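Local coordinates for protein formimidoylglutamase (Bacillus subtilis, PDB 3M1R) that hydrolyses N-formimidoyl-L-glutamate to L-glutamate and formamide in histidine degradation, as a manganese-dependent member of the arginase family, at residues R20-W32 with L68-V82. Sequence-based numbering, arbitrary orientation.
Sequences RDVTKMSDLIATW and LKHSSAYSAELGEHV
Lys-24 and Ser-72 form a single beta bridge, and the backbone bonds on each side of it clamp 23-26 against the chain leaving helix 60-69. Ala-73 N donates to Thr-23 O (3.1 Å) on a lone pair, and Met-25 N runs to Ser-71 O (2.9 Å) almost in line with that carbonyl. Two residues earlier, Lys-69 O, at the C-terminal end of the helix, takes two donors from a single residue: Ser-26 N in the carbonyl plane at 3.1 Å, and Ser-26 OG, tilted from that plane, at 3.0 Å. With chi1 at 44°, OG sits between its own N and carbonyl carbon, which turns it back onto the same acceptor. With alanine in place of Ser-26, Lys-69 O would probably keep just the backbone N of this turn as donor, and the second bond gripping the helix end would be lost.

Selenomethionine Met-25 reaches into segment 68-82. Its chain, bent at chi2 and chi3, lays CG near Leu-68 CD1 and brings SE to 3.7 Å from Ala-73 CB, with Val-82 CG2 a little farther off. Leu-28 CD1 presses on Ala-73 CB at 3.5 Å, a tight fit, while Ile-29 CD1 meets Leu-68 CD2 obliquely. At the other end Thr-23 CG2 lies over one face of the His-81 imidazole, a CH-pi contact 4.2 Å from the centroid.

Strand 29-31, outermost in the parallel sheet within this chain, then pairs with strand 87-93, and Ser-72 OG bonds Asn-196 O of a second subunit. Carbonyls at and just beyond the helix end thus find donors in the 25-26 turn, tying the 20-28 chain to the arginase-type alpha/beta core away from the metal site.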
loop_
_atom_site.group_PDB
_atom_site.type_symbol
_atom_site.label_atom_id
_atom_site.label_comp_id
_atom_site.label_asym_id
_atom_site.label_seq_id
_atom_site.Cartn_x
_atom_site.Cartn_y
_atom_site.Cartn_z
ATOM N N ARG D 20 31.850 5.046 13.724
ATOM C CA ARG D 20 32.554 5.535 14.899
ATOM C C ARG D 20 32.652 7.059 14.934
ATOM O O ARG D 20 32.909 7.648 15.983
ATOM C CB ARG D 20 33.956 4.942 14.913
ATOM C CG ARG D 20 34.686 5.155 13.607
ATOM C CD ARG D 20 36.173 5.264 13.821
ATOM N NE ARG D 20 36.888 5.439 12.563
ATOM C CZ ARG D 20 37.118 4.456 11.700
ATOM N NH1 ARG D 20 37.783 4.703 10.579
ATOM N NH2 ARG D 20 36.679 3.227 11.959
ATOM N N ASP D 21 32.472 7.694 13.781
ATOM C CA ASP D 21 32.625 9.140 13.678
ATOM C C ASP D 21 31.269 9.830 13.816
ATOM O O ASP D 21 31.154 11.058 13.741
ATOM C CB ASP D 21 33.284 9.507 12.344
ATOM C CG ASP D 21 34.742 9.068 12.270
ATOM O OD1 ASP D 21 35.177 8.596 11.191
ATOM O OD2 ASP D 21 35.447 9.197 13.295
ATOM N N VAL D 22 30.238 9.028 14.023
ATOM C CA VAL D 22 28.883 9.556 14.124
ATOM C C VAL D 22 28.356 9.465 15.545
ATOM O O VAL D 22 28.624 8.495 16.261
ATOM C CB VAL D 22 27.934 8.797 13.174
ATOM C CG1 VAL D 22 26.492 9.311 13.284
ATOM C CG2 VAL D 22 28.447 8.919 11.758
ATOM N N THR D 23 27.625 10.492 15.953
ATOM C CA THR D 23 26.867 10.423 17.190
ATOM C C THR D 23 25.407 10.688 16.888
ATOM O O THR D 23 25.037 11.818 16.568
ATOM C CB THR D 23 27.303 11.448 18.230
ATOM O OG1 THR D 23 28.655 11.185 18.626
ATOM C CG2 THR D 23 26.388 11.331 19.446
ATOM N N LYS D 24 24.592 9.641 17.001
ATOM C CA LYS D 24 23.158 9.728 16.778
ATOM C C LYS D 24 22.461 9.721 18.123
ATOM O O LYS D 24 23.085 9.397 19.134
ATOM C CB LYS D 24 22.693 8.549 15.922
ATOM C CG LYS D 24 23.328 8.555 14.543
ATOM C CD LYS D 24 22.807 7.440 13.672
ATOM C CE LYS D 24 23.063 6.076 14.309
ATOM N NZ LYS D 24 22.410 4.957 13.547
HETATM N N MSE D 25 21.177 10.076 18.143
HETATM C CA MSE D 25 20.458 10.140 19.401
HETATM C C MSE D 25 20.495 8.784 20.100
HETATM O O MSE D 25 20.498 8.702 21.328
HETATM C CB MSE D 25 19.019 10.626 19.186
HETATM C CG MSE D 25 18.932 12.108 18.852
HETATM SE SE MSE D 25 19.652 13.279 20.278
HETATM C CE MSE D 25 18.204 13.050 21.579
ATOM N N SER D 26 20.536 7.715 19.312
ATOM C CA SER D 26 20.612 6.375 19.889
ATOM C C SER D 26 21.842 6.180 20.779
ATOM O O SER D 26 21.839 5.326 21.655
ATOM C CB SER D 26 20.629 5.326 18.798
ATOM O OG SER D 26 21.509 5.719 17.770
ATOM N N ASP D 27 22.891 6.960 20.543
ATOM C CA ASP D 27 24.113 6.837 21.328
ATOM C C ASP D 27 23.975 7.599 22.638
ATOM O O ASP D 27 24.807 7.456 23.523
ATOM C CB ASP D 27 25.319 7.359 20.536
ATOM C CG ASP D 27 25.514 6.620 19.219
ATOM O OD1 ASP D 27 25.471 5.371 19.218
ATOM O OD2 ASP D 27 25.714 7.288 18.184
ATOM N N LEU D 28 22.921 8.402 22.762
ATOM C CA LEU D 28 22.791 9.316 23.907
ATOM C C LEU D 28 21.553 9.074 24.767
ATOM O O LEU D 28 21.387 9.687 25.811
ATOM C CB LEU D 28 22.781 10.762 23.424
ATOM C CG LEU D 28 24.053 11.284 22.780
ATOM C CD1 LEU D 28 23.748 12.512 21.994
ATOM C CD2 LEU D 28 25.066 11.597 23.871
ATOM N N ILE D 29 20.679 8.188 24.313
ATOM C CA ILE D 29 19.443 7.897 25.020
ATOM C C ILE D 29 19.619 6.614 25.810
ATOM O O ILE D 29 19.972 5.580 25.251
ATOM C CB ILE D 29 18.262 7.731 24.040
ATOM C CG1 ILE D 29 17.894 9.071 23.401
ATOM C CG2 ILE D 29 17.056 7.104 24.728
ATOM C CD1 ILE D 29 16.728 8.966 22.399
ATOM N N ALA D 30 19.388 6.691 27.114
ATOM C CA ALA D 30 19.477 5.516 27.965
ATOM C C ALA D 30 18.135 5.208 28.623
ATOM O O ALA D 30 17.408 6.107 29.039
ATOM C CB ALA D 30 20.528 5.719 29.021
ATOM N N THR D 31 17.811 3.928 28.711
ATOM C CA THR D 31 16.690 3.515 29.516
ATOM C C THR D 31 16.887 4.092 30.916
ATOM O O THR D 31 17.982 4.086 31.449
ATOM C CB THR D 31 16.604 1.995 29.586
ATOM O OG1 THR D 31 16.576 1.469 28.257
ATOM C CG2 THR D 31 15.341 1.574 30.308
ATOM N N TRP D 32 15.824 4.616 31.499
ATOM C CA TRP D 32 15.924 5.218 32.809
ATOM C C TRP D 32 15.882 4.126 33.837
ATOM O O TRP D 32 14.966 3.315 33.835
ATOM C CB TRP D 32 14.748 6.153 33.056
ATOM C CG TRP D 32 14.861 6.930 34.318
ATOM C CD1 TRP D 32 15.939 7.651 34.736
ATOM C CD2 TRP D 32 13.847 7.104 35.318
ATOM N NE1 TRP D 32 15.667 8.250 35.941
ATOM C CE2 TRP D 32 14.387 7.935 36.318
ATOM C CE3 TRP D 32 12.537 6.644 35.462
ATOM C CZ2 TRP D 32 13.667 8.309 37.449
ATOM C CZ3 TRP D 32 11.826 7.015 36.586
ATOM C CH2 TRP D 32 12.391 7.836 37.564
ATOM N N LEU D 68 13.707 9.450 16.090
ATOM C CA LEU D 68 14.618 10.259 16.891
ATOM C C LEU D 68 15.966 9.541 17.033
ATOM O O LEU D 68 16.995 10.101 16.711
ATOM C CB LEU D 68 14.015 10.578 18.264
ATOM C CG LEU D 68 14.886 11.469 19.162
ATOM C CD1 LEU D 68 15.002 12.846 18.538
ATOM C CD2 LEU D 68 14.292 11.585 20.560
ATOM N N LYS D 69 15.943 8.279 17.450
ATOM C CA LYS D 69 17.187 7.543 17.689
ATOM C C LYS D 69 18.043 7.462 16.436
ATOM O O LYS D 69 19.266 7.317 16.518
ATOM C CB LYS D 69 16.920 6.131 18.214
ATOM C CG LYS D 69 16.497 6.062 19.676
ATOM C CD LYS D 69 16.022 4.656 20.031
ATOM C CE LYS D 69 15.755 4.524 21.513
ATOM N NZ LYS D 69 15.269 3.149 21.800
ATOM N N HIS D 70 17.414 7.548 15.272
ATOM C CA HIS D 70 18.174 7.421 14.048
ATOM C C HIS D 70 18.677 8.744 13.496
ATOM O O HIS D 70 19.409 8.757 12.519
ATOM C CB HIS D 70 17.442 6.574 13.000
ATOM C CG HIS D 70 17.499 5.101 13.280
ATOM N ND1 HIS D 70 16.520 4.439 13.993
ATOM C CD2 HIS D 70 18.429 4.169 12.965
ATOM C CE1 HIS D 70 16.838 3.160 14.089
ATOM N NE2 HIS D 70 17.992 2.970 13.477
ATOM N N SER D 71 18.325 9.844 14.150
ATOM C CA SER D 71 18.814 11.162 13.748
ATOM C C SER D 71 20.165 11.444 14.389
ATOM O O SER D 71 20.449 10.973 15.497
ATOM C CB SER D 71 17.846 12.264 14.192
ATOM O OG SER D 71 16.530 12.041 13.693
ATOM N N SER D 72 20.992 12.205 13.683
ATOM C CA SER D 72 22.188 12.767 14.270
ATOM C C SER D 72 21.794 13.686 15.413
ATOM O O SER D 72 20.827 14.441 15.306
ATOM C CB SER D 72 22.985 13.571 13.238
ATOM O OG SER D 72 23.934 14.414 13.879
ATOM N N ALA D 73 22.563 13.615 16.493
ATOM C CA ALA D 73 22.451 14.532 17.627
ATOM C C ALA D 73 23.169 15.862 17.386
ATOM O O ALA D 73 23.092 16.784 18.208
ATOM C CB ALA D 73 23.024 13.866 18.875
ATOM N N TYR D 74 23.886 15.965 16.273
ATOM C CA TYR D 74 24.738 17.133 16.058
ATOM C C TYR D 74 24.012 18.286 15.366
ATOM O O TYR D 74 23.383 18.104 14.316
ATOM C CB TYR D 74 25.997 16.752 15.277
ATOM C CG TYR D 74 26.872 17.941 14.956
ATOM C CD1 TYR D 74 27.670 18.527 15.939
ATOM C CD2 TYR D 74 26.883 18.500 13.688
ATOM C CE1 TYR D 74 28.452 19.620 15.662
ATOM C CE2 TYR D 74 27.680 19.599 13.403
ATOM C CZ TYR D 74 28.467 20.149 14.396
ATOM O OH TYR D 74 29.266 21.241 14.133
ATOM N N SER D 75 24.092 19.464 15.975
ATOM C CA SER D 75 23.608 20.702 15.370
ATOM C C SER D 75 24.775 21.504 14.802
ATOM O O SER D 75 25.741 21.800 15.505
ATOM C CB SER D 75 22.886 21.552 16.407
ATOM O OG SER D 75 22.580 22.831 15.887
ATOM N N ALA D 76 24.682 21.861 13.530
ATOM C CA ALA D 76 25.737 22.622 12.885
ATOM C C ALA D 76 25.631 24.074 13.317
ATOM O O ALA D 76 26.606 24.819 13.249
ATOM C CB ALA D 76 25.635 22.507 11.367
ATOM N N GLU D 77 24.446 24.468 13.771
ATOM C CA GLU D 77 24.220 25.841 14.216
ATOM C C GLU D 77 24.647 26.042 15.680
ATOM O O GLU D 77 24.736 27.165 16.162
ATOM C CB GLU D 77 22.753 26.229 14.015
ATOM C CG GLU D 77 22.432 27.702 14.259
ATOM C CD GLU D 77 20.950 28.017 14.056
ATOM O OE1 GLU D 77 20.380 28.771 14.876
ATOM O OE2 GLU D 77 20.353 27.501 13.084
ATOM N N LEU D 78 24.915 24.941 16.372
ATOM C CA LEU D 78 25.365 24.981 17.753
ATOM C C LEU D 78 26.833 24.607 17.800
ATOM O O LEU D 78 27.532 24.912 18.758
ATOM C CB LEU D 78 24.577 23.972 18.590
ATOM C CG LEU D 78 23.481 24.422 19.560
ATOM C CD1 LEU D 78 22.540 25.432 18.938
ATOM C CD2 LEU D 78 22.733 23.196 20.047
ATOM N N GLY D 79 27.299 23.926 16.759
ATOM C CA GLY D 79 28.641 23.386 16.767
ATOM C C GLY D 79 28.806 22.357 17.869
ATOM O O GLY D 79 29.909 22.140 18.372
ATOM N N GLU D 80 27.701 21.719 18.248
ATOM C CA GLU D 80 27.743 20.682 19.265
ATOM C C GLU D 80 26.460 19.859 19.311
ATOM O O GLU D 80 25.438 20.228 18.723
ATOM C CB GLU D 80 27.997 21.309 20.635
ATOM C CG GLU D 80 27.079 22.476 20.934
ATOM C CD GLU D 80 27.320 23.065 22.305
ATOM O OE1 GLU D 80 27.982 22.401 23.133
ATOM O OE2 GLU D 80 26.841 24.193 22.554
ATOM N N HIS D 81 26.516 18.741 20.023
ATOM C CA HIS D 81 25.337 17.915 20.202
ATOM C C HIS D 81 24.277 18.629 21.047
ATOM O O HIS D 81 24.609 19.464 21.903
ATOM C CB HIS D 81 25.745 16.578 20.800
ATOM C CG HIS D 81 26.801 15.880 20.005
ATOM N ND1 HIS D 81 27.749 15.062 20.577
ATOM C CD2 HIS D 81 27.067 15.898 18.678
ATOM C CE1 HIS D 81 28.548 14.597 19.635
ATOM N NE2 HIS D 81 28.158 15.089 18.473
ATOM N N VAL D 82 23.006 18.319 20.796
ATOM C CA VAL D 82 21.911 18.974 21.516
ATOM C C VAL D 82 21.705 18.370 22.892
ATOM O O VAL D 82 21.038 18.957 23.734
ATOM C CB VAL D 82 20.570 18.907 20.755
ATOM C CG1 VAL D 82 20.617 19.759 19.493
ATOM C CG2 VAL D 82 20.191 17.456 20.460
#